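Local coordinates for 6-phosphogluconate dehydrogenase NAD-binding (Dyadobacter fermentans, PDB 4GBJ), which probably binds NAD or NADP and acts as an oxidoreductase of the 6-phosphogluconate and 3-hydroxyisobutyrate dehydrogenase type, at residues I8-L13 and T18-I23; W34-S39 and V75-S80. One frame throughout, in Å; residues are numbered along the deposited sequence.

Both contacts belong to the N-terminal Rossmann-type domain: contact 1 joins the first strand and helix of its opening beta-alpha-beta unit, and contact 2 ties the loop after the unit's second strand to helix 72-78. Contact 1 comes first along the chain and is complete before contact 2 begins; their centres lie about 13 Å apart. Strand 8-11 and helix 17-26 make contact 1, and strand 31-34 leads into the first segment of contact 2. The two meet directly: G12 N lies 3.0 Å from W34 O, and L13 N lies 2.7 Å from N35 OD1, both probable hydrogen bonds. The loop that would cradle a dinucleotide is thereby tied to the end of the neighbouring strand.

Contact 1 of 2, residues I8-L13 and T18-I23; sequences IAFLGL and TPIAEI
The opening strand-turn-helix of a Rossmann-type beta-alpha-beta unit is joined here, where F10 on strand 8-11 packs against I20 and A21 on helix 17-26. Between strand and helix runs a glycine-rich turn that fits the GxGxxG pattern, consistent with dinucleotide binding in this family; its first glycine, G12, has a backbone conformation in which a CB would be jammed against the carbonyl oxygen of L11. The F10 ring reaches from the strand to the helix. With CG anti to the backbone N, it is carried out to where the methyl of A21 sits over one face: CB is 4.1 Å from the ring centroid and just 5° off the normal, a CH-pi contact. I20 approaches differently, its branch methyl CG2 lying at the ring edge, 3.6 Å from F10 CZ, and the two side chains lie roughly perpendicular. V33 of strand 31-34 also touches F10, and V130 of helix 127-131 packs on I20, so neighbouring elements cover the contact. At the turn itself the helix is fastened to the loop by a side-chain hydroxyl, in a hydrogen bond that runs from T18 OG1 to L13 O over 2.9 Å. A valine in place of T18 would probably leave the L13 carbonyl without this donor and the start of the helix less firmly tied to the turn. The T18 hydroxyl stands above the L13 carbonyl plane, 52° out of it, with a C=O...donor angle of 117°.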
loop_
_atom_site.group_PDB
_atom_site.type_symbol
_atom_site.label_atom_id
_atom_site.label_comp_id
_atom_site.label_asym_id
_atom_site.label_seq_id
_atom_site.Cartn_x
_atom_site.Cartn_y
_atom_site.Cartn_z
ATOM N N ILE B 8 31.847 -9.191 20.900
ATOM C CA ILE B 8 30.412 -8.871 20.767
ATOM C C ILE B 8 29.570 -10.091 21.146
ATOM O O ILE B 8 29.757 -11.167 20.558
ATOM C CB ILE B 8 30.064 -8.360 19.321
ATOM C CG1 ILE B 8 30.625 -6.938 19.099
ATOM C CG2 ILE B 8 28.515 -8.318 19.082
ATOM C CD1 ILE B 8 30.666 -6.537 17.685
ATOM N N ALA B 9 28.648 -9.953 22.119
ATOM C CA ALA B 9 27.753 -11.088 22.432
ATOM C C ALA B 9 26.557 -11.059 21.470
ATOM O O ALA B 9 26.070 -9.992 21.127
ATOM C CB ALA B 9 27.280 -11.047 23.874
ATOM N N PHE B 10 26.115 -12.214 21.018
ATOM C CA PHE B 10 25.021 -12.335 20.071
ATOM C C PHE B 10 24.090 -13.421 20.544
ATOM O O PHE B 10 24.414 -14.601 20.465
ATOM C CB PHE B 10 25.558 -12.643 18.662
ATOM C CG PHE B 10 24.631 -12.176 17.577
ATOM C CD1 PHE B 10 24.886 -11.004 16.886
ATOM C CD2 PHE B 10 23.498 -12.904 17.252
ATOM C CE1 PHE B 10 24.029 -10.574 15.873
ATOM C CE2 PHE B 10 22.634 -12.468 16.241
ATOM C CZ PHE B 10 22.908 -11.312 15.551
ATOM N N LEU B 11 22.925 -13.027 21.015
ATOM C CA LEU B 11 21.940 -13.929 21.596
ATOM C C LEU B 11 20.712 -14.106 20.690
ATOM O O LEU B 11 20.015 -13.143 20.420
ATOM C CB LEU B 11 21.523 -13.366 22.951
ATOM C CG LEU B 11 22.664 -13.009 23.921
ATOM C CD1 LEU B 11 22.109 -12.461 25.215
ATOM C CD2 LEU B 11 23.506 -14.215 24.244
ATOM N N GLY B 12 20.453 -15.335 20.248
ATOM C CA GLY B 12 19.317 -15.647 19.390
ATOM C C GLY B 12 19.770 -15.750 17.951
ATOM O O GLY B 12 20.108 -14.736 17.342
ATOM N N LEU B 13 19.762 -16.978 17.401
ATOM C CA LEU B 13 20.291 -17.305 16.093
ATOM C C LEU B 13 19.239 -17.964 15.211
ATOM O O LEU B 13 19.517 -18.971 14.548
ATOM C CB LEU B 13 21.501 -18.242 16.249
ATOM C CG LEU B 13 22.574 -17.819 17.257
ATOM C CD1 LEU B 13 23.645 -18.889 17.372
ATOM C CD2 LEU B 13 23.222 -16.517 16.851
ATOM N N THR B 18 21.033 -15.747 12.524
ATOM C CA THR B 18 22.088 -16.484 11.834
ATOM C C THR B 18 22.701 -15.601 10.738
ATOM O O THR B 18 23.861 -15.206 10.903
ATOM C CB THR B 18 21.592 -17.838 11.351
ATOM O OG1 THR B 18 21.586 -18.695 12.486
ATOM C CG2 THR B 18 22.470 -18.444 10.258
ATOM N N PRO B 19 21.959 -15.175 9.700
ATOM C CA PRO B 19 22.594 -14.340 8.668
ATOM C C PRO B 19 23.185 -13.038 9.199
ATOM O O PRO B 19 24.215 -12.603 8.687
ATOM C CB PRO B 19 21.454 -14.069 7.658
ATOM C CG PRO B 19 20.195 -14.464 8.362
ATOM C CD PRO B 19 20.582 -15.542 9.313
ATOM N N ILE B 20 22.558 -12.415 10.216
ATOM C CA ILE B 20 23.131 -11.189 10.766
ATOM C C ILE B 20 24.499 -11.497 11.355
ATOM O O ILE B 20 25.442 -10.776 11.061
ATOM C CB ILE B 20 22.213 -10.516 11.806
ATOM C CG1 ILE B 20 20.979 -9.932 11.122
ATOM C CG2 ILE B 20 22.972 -9.388 12.536
ATOM C CD1 ILE B 20 19.865 -9.621 12.001
ATOM N N ALA B 21 24.614 -12.568 12.150
ATOM C CA ALA B 21 25.893 -12.931 12.787
ATOM C C ALA B 21 26.966 -13.310 11.751
ATOM O O ALA B 21 28.141 -12.990 11.923
ATOM C CB ALA B 21 25.684 -14.089 13.755
ATOM N N GLU B 22 26.566 -13.970 10.668
ATOM C CA GLU B 22 27.518 -14.337 9.605
ATOM C C GLU B 22 28.176 -13.082 8.978
ATOM O O GLU B 22 29.366 -13.079 8.707
ATOM C CB GLU B 22 26.819 -15.164 8.521
ATOM C CG GLU B 22 26.411 -16.545 9.009
ATOM C CD GLU B 22 25.723 -17.439 7.996
ATOM O OE1 GLU B 22 25.079 -16.906 7.066
ATOM O OE2 GLU B 22 25.791 -18.678 8.165
ATOM N N ILE B 23 27.406 -12.028 8.760
ATOM C CA ILE B 23 27.957 -10.794 8.198
ATOM C C ILE B 23 28.920 -10.107 9.183
ATOM O O ILE B 23 29.926 -9.541 8.746
ATOM C CB ILE B 23 26.818 -9.847 7.764
ATOM C CG1 ILE B 23 26.206 -10.353 6.468
ATOM C CG2 ILE B 23 27.271 -8.399 7.606
ATOM C CD1 ILE B 23 24.762 -10.014 6.328
#

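Contact 2 of 2, residues W34-S39 and V75-S80; sequences WNRTAS and VEELFS
The backbones of 34-39 and 75-80 keep well apart, R36 and L78 being the closest pair with their CA atoms 10.0 Å from each other, so the gap between the loop after strand 31-34 and the end of helix 72-78 is bridged by side chains alone. Two pairs do this, one apolar and one charged. W34 directs the six-membered part of its indole at L78, whose two methyls share the touching: CD2 lies 4.0 Å from W34 CZ3, and CD1 is 4.0 Å from W34 CH2. The two side chains run antiparallel alongside each other. The indole has other holds, since its NE1 is hydrogen-bonded to the carbonyl of E53 and the backbone N of R36 lies over one face, displaced from the ring centre. L11 touches both W34 and L78, so strand 8-11 adds a third apolar residue to the patch.

Farther out, R36 and E77 form a salt bridge in which R36 NH1 and E77 OE2 are 3.2 Å apart. The oxygen meets the guanidinium at its edge, near its plane, yet the two planes stand 54° apart, a single-point contact instead of a flat two-pronged pair. E77 stretches straight out from CG, whereas R36 is bent at chi2 and chi3, which brings its NH1 round to the acid. Within the loop, N35 ND2 donates to T37 O at 2.9 Å, a nearly straight bond (164°) that links these two residues. R36 and E77 also touch a crystal neighbour, which may affect their placement. With one oxygen engaged by one nitrogen between two exposed residues, the ion pair is likely to be a modest, solvent-screened link, and the packing of the buried indole on L78 is probably the steadier of the two.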
loop_
_atom_site.group_PDB
_atom_site.type_symbol
_atom_site.label_atom_id
_atom_site.label_comp_id
_atom_site.label_asym_id
_atom_site.label_seq_id
_atom_site.Cartn_x
_atom_site.Cartn_y
_atom_site.Cartn_z
ATOM N N TRP B 34 25.057 -17.496 21.344
ATOM C CA TRP B 34 24.189 -18.333 22.166
ATOM C C TRP B 34 22.835 -18.446 21.525
ATOM O O TRP B 34 22.349 -17.513 20.871
ATOM C CB TRP B 34 24.049 -17.759 23.574
ATOM C CG TRP B 34 23.102 -18.501 24.475
ATOM C CD1 TRP B 34 23.420 -19.474 25.376
ATOM C CD2 TRP B 34 21.690 -18.267 24.618
ATOM N NE1 TRP B 34 22.294 -19.882 26.056
ATOM C CE2 TRP B 34 21.221 -19.146 25.624
ATOM C CE3 TRP B 34 20.776 -17.407 23.991
ATOM C CZ2 TRP B 34 19.879 -19.213 25.987
ATOM C CZ3 TRP B 34 19.448 -17.451 24.377
ATOM C CH2 TRP B 34 19.006 -18.364 25.346
ATOM N N ASN B 35 22.206 -19.578 21.746
ATOM C CA ASN B 35 20.863 -19.813 21.247
ATOM C C ASN B 35 20.193 -20.846 22.120
ATOM O O ASN B 35 20.871 -21.783 22.550
ATOM C CB ASN B 35 20.954 -20.277 19.792
ATOM C CG ASN B 35 19.648 -20.190 19.060
ATOM O OD1 ASN B 35 19.044 -19.121 18.962
ATOM N ND2 ASN B 35 19.203 -21.282 18.466
ATOM N N ARG B 36 18.865 -20.710 22.362
ATOM C CA ARG B 36 18.099 -21.688 23.157
ATOM C C ARG B 36 18.284 -23.120 22.571
ATOM O O ARG B 36 18.308 -24.086 23.327
ATOM C CB ARG B 36 16.612 -21.297 23.203
ATOM C CG ARG B 36 15.814 -21.951 24.334
ATOM C CD ARG B 36 15.805 -21.172 25.650
ATOM N NE ARG B 36 16.426 -21.928 26.747
ATOM C CZ ARG B 36 16.202 -21.739 28.050
ATOM N NH1 ARG B 36 15.338 -20.809 28.462
ATOM N NH2 ARG B 36 16.828 -22.489 28.952
ATOM N N THR B 37 18.445 -23.236 21.234
ATOM C CA THR B 37 18.731 -24.489 20.512
ATOM C C THR B 37 20.205 -24.426 20.155
ATOM O O THR B 37 20.579 -23.687 19.242
ATOM C CB THR B 37 17.810 -24.624 19.282
ATOM O OG1 THR B 37 16.463 -24.384 19.695
ATOM C CG2 THR B 37 17.937 -25.988 18.595
ATOM N N ALA B 38 21.047 -25.150 20.909
ATOM C CA ALA B 38 22.504 -25.086 20.785
ATOM C C ALA B 38 23.087 -25.488 19.406
ATOM O O ALA B 38 24.159 -24.985 19.066
ATOM C CB ALA B 38 23.138 -25.948 21.864
ATOM N N SER B 39 22.424 -26.367 18.626
ATOM C CA SER B 39 22.967 -26.832 17.336
ATOM C C SER B 39 22.945 -25.762 16.213
ATOM O O SER B 39 23.722 -25.874 15.261
ATOM C CB SER B 39 22.222 -28.080 16.860
ATOM O OG SER B 39 20.877 -27.792 16.515
ATOM N N VAL B 75 12.429 -11.985 25.357
ATOM C CA VAL B 75 13.423 -10.937 25.683
ATOM C C VAL B 75 13.447 -10.702 27.184
ATOM O O VAL B 75 14.525 -10.580 27.790
ATOM C CB VAL B 75 13.171 -9.631 24.889
ATOM C CG1 VAL B 75 14.202 -8.572 25.252
ATOM C CG2 VAL B 75 13.205 -9.898 23.383
ATOM N N GLU B 76 12.274 -10.640 27.801
ATOM C CA GLU B 76 12.186 -10.426 29.252
ATOM C C GLU B 76 12.772 -11.593 30.047
ATOM O O GLU B 76 13.388 -11.361 31.078
ATOM C CB GLU B 76 10.744 -10.217 29.678
ATOM C CG GLU B 76 10.171 -8.897 29.201
ATOM C CD GLU B 76 8.670 -8.789 29.439
ATOM O OE1 GLU B 76 8.148 -9.533 30.302
ATOM O OE2 GLU B 76 8.009 -7.983 28.748
ATOM N N GLU B 77 12.571 -12.841 29.569
ATOM C CA GLU B 77 13.086 -14.056 30.246
ATOM C C GLU B 77 14.607 -14.059 30.220
ATOM O O GLU B 77 15.258 -14.496 31.160
ATOM C CB GLU B 77 12.536 -15.327 29.552
ATOM C CG GLU B 77 13.285 -16.643 29.792
ATOM C CD GLU B 77 12.725 -17.825 29.016
ATOM O OE1 GLU B 77 12.098 -17.605 27.954
ATOM O OE2 GLU B 77 12.957 -18.977 29.448
ATOM N N LEU B 78 15.174 -13.628 29.111
ATOM C CA LEU B 78 16.608 -13.630 28.961
ATOM C C LEU B 78 17.254 -12.441 29.652
ATOM O O LEU B 78 18.259 -12.606 30.322
ATOM C CB LEU B 78 16.940 -13.606 27.474
ATOM C CG LEU B 78 18.391 -13.835 27.137
ATOM C CD1 LEU B 78 18.868 -15.159 27.723
ATOM C CD2 LEU B 78 18.599 -13.790 25.647
ATOM N N PHE B 79 16.703 -11.247 29.484
ATOM C CA PHE B 79 17.280 -10.054 30.060
ATOM C C PHE B 79 16.821 -9.819 31.517
ATOM O O PHE B 79 16.214 -8.794 31.872
ATOM C CB PHE B 79 17.024 -8.844 29.145
ATOM C CG PHE B 79 17.992 -8.931 27.989
ATOM C CD1 PHE B 79 19.252 -8.376 28.084
ATOM C CD2 PHE B 79 17.729 -9.753 26.901
ATOM C CE1 PHE B 79 20.194 -8.563 27.071
ATOM C CE2 PHE B 79 18.696 -9.956 25.895
ATOM C CZ PHE B 79 19.926 -9.387 26.014
ATOM N N SER B 80 17.205 -10.762 32.371
ATOM C CA SER B 80 16.928 -10.710 33.798
ATOM C C SER B 80 17.798 -9.642 34.417
ATOM O O SER B 80 18.782 -9.236 33.806
ATOM C CB SER B 80 17.246 -12.062 34.425
ATOM O OG SER B 80 18.636 -12.332 34.271
#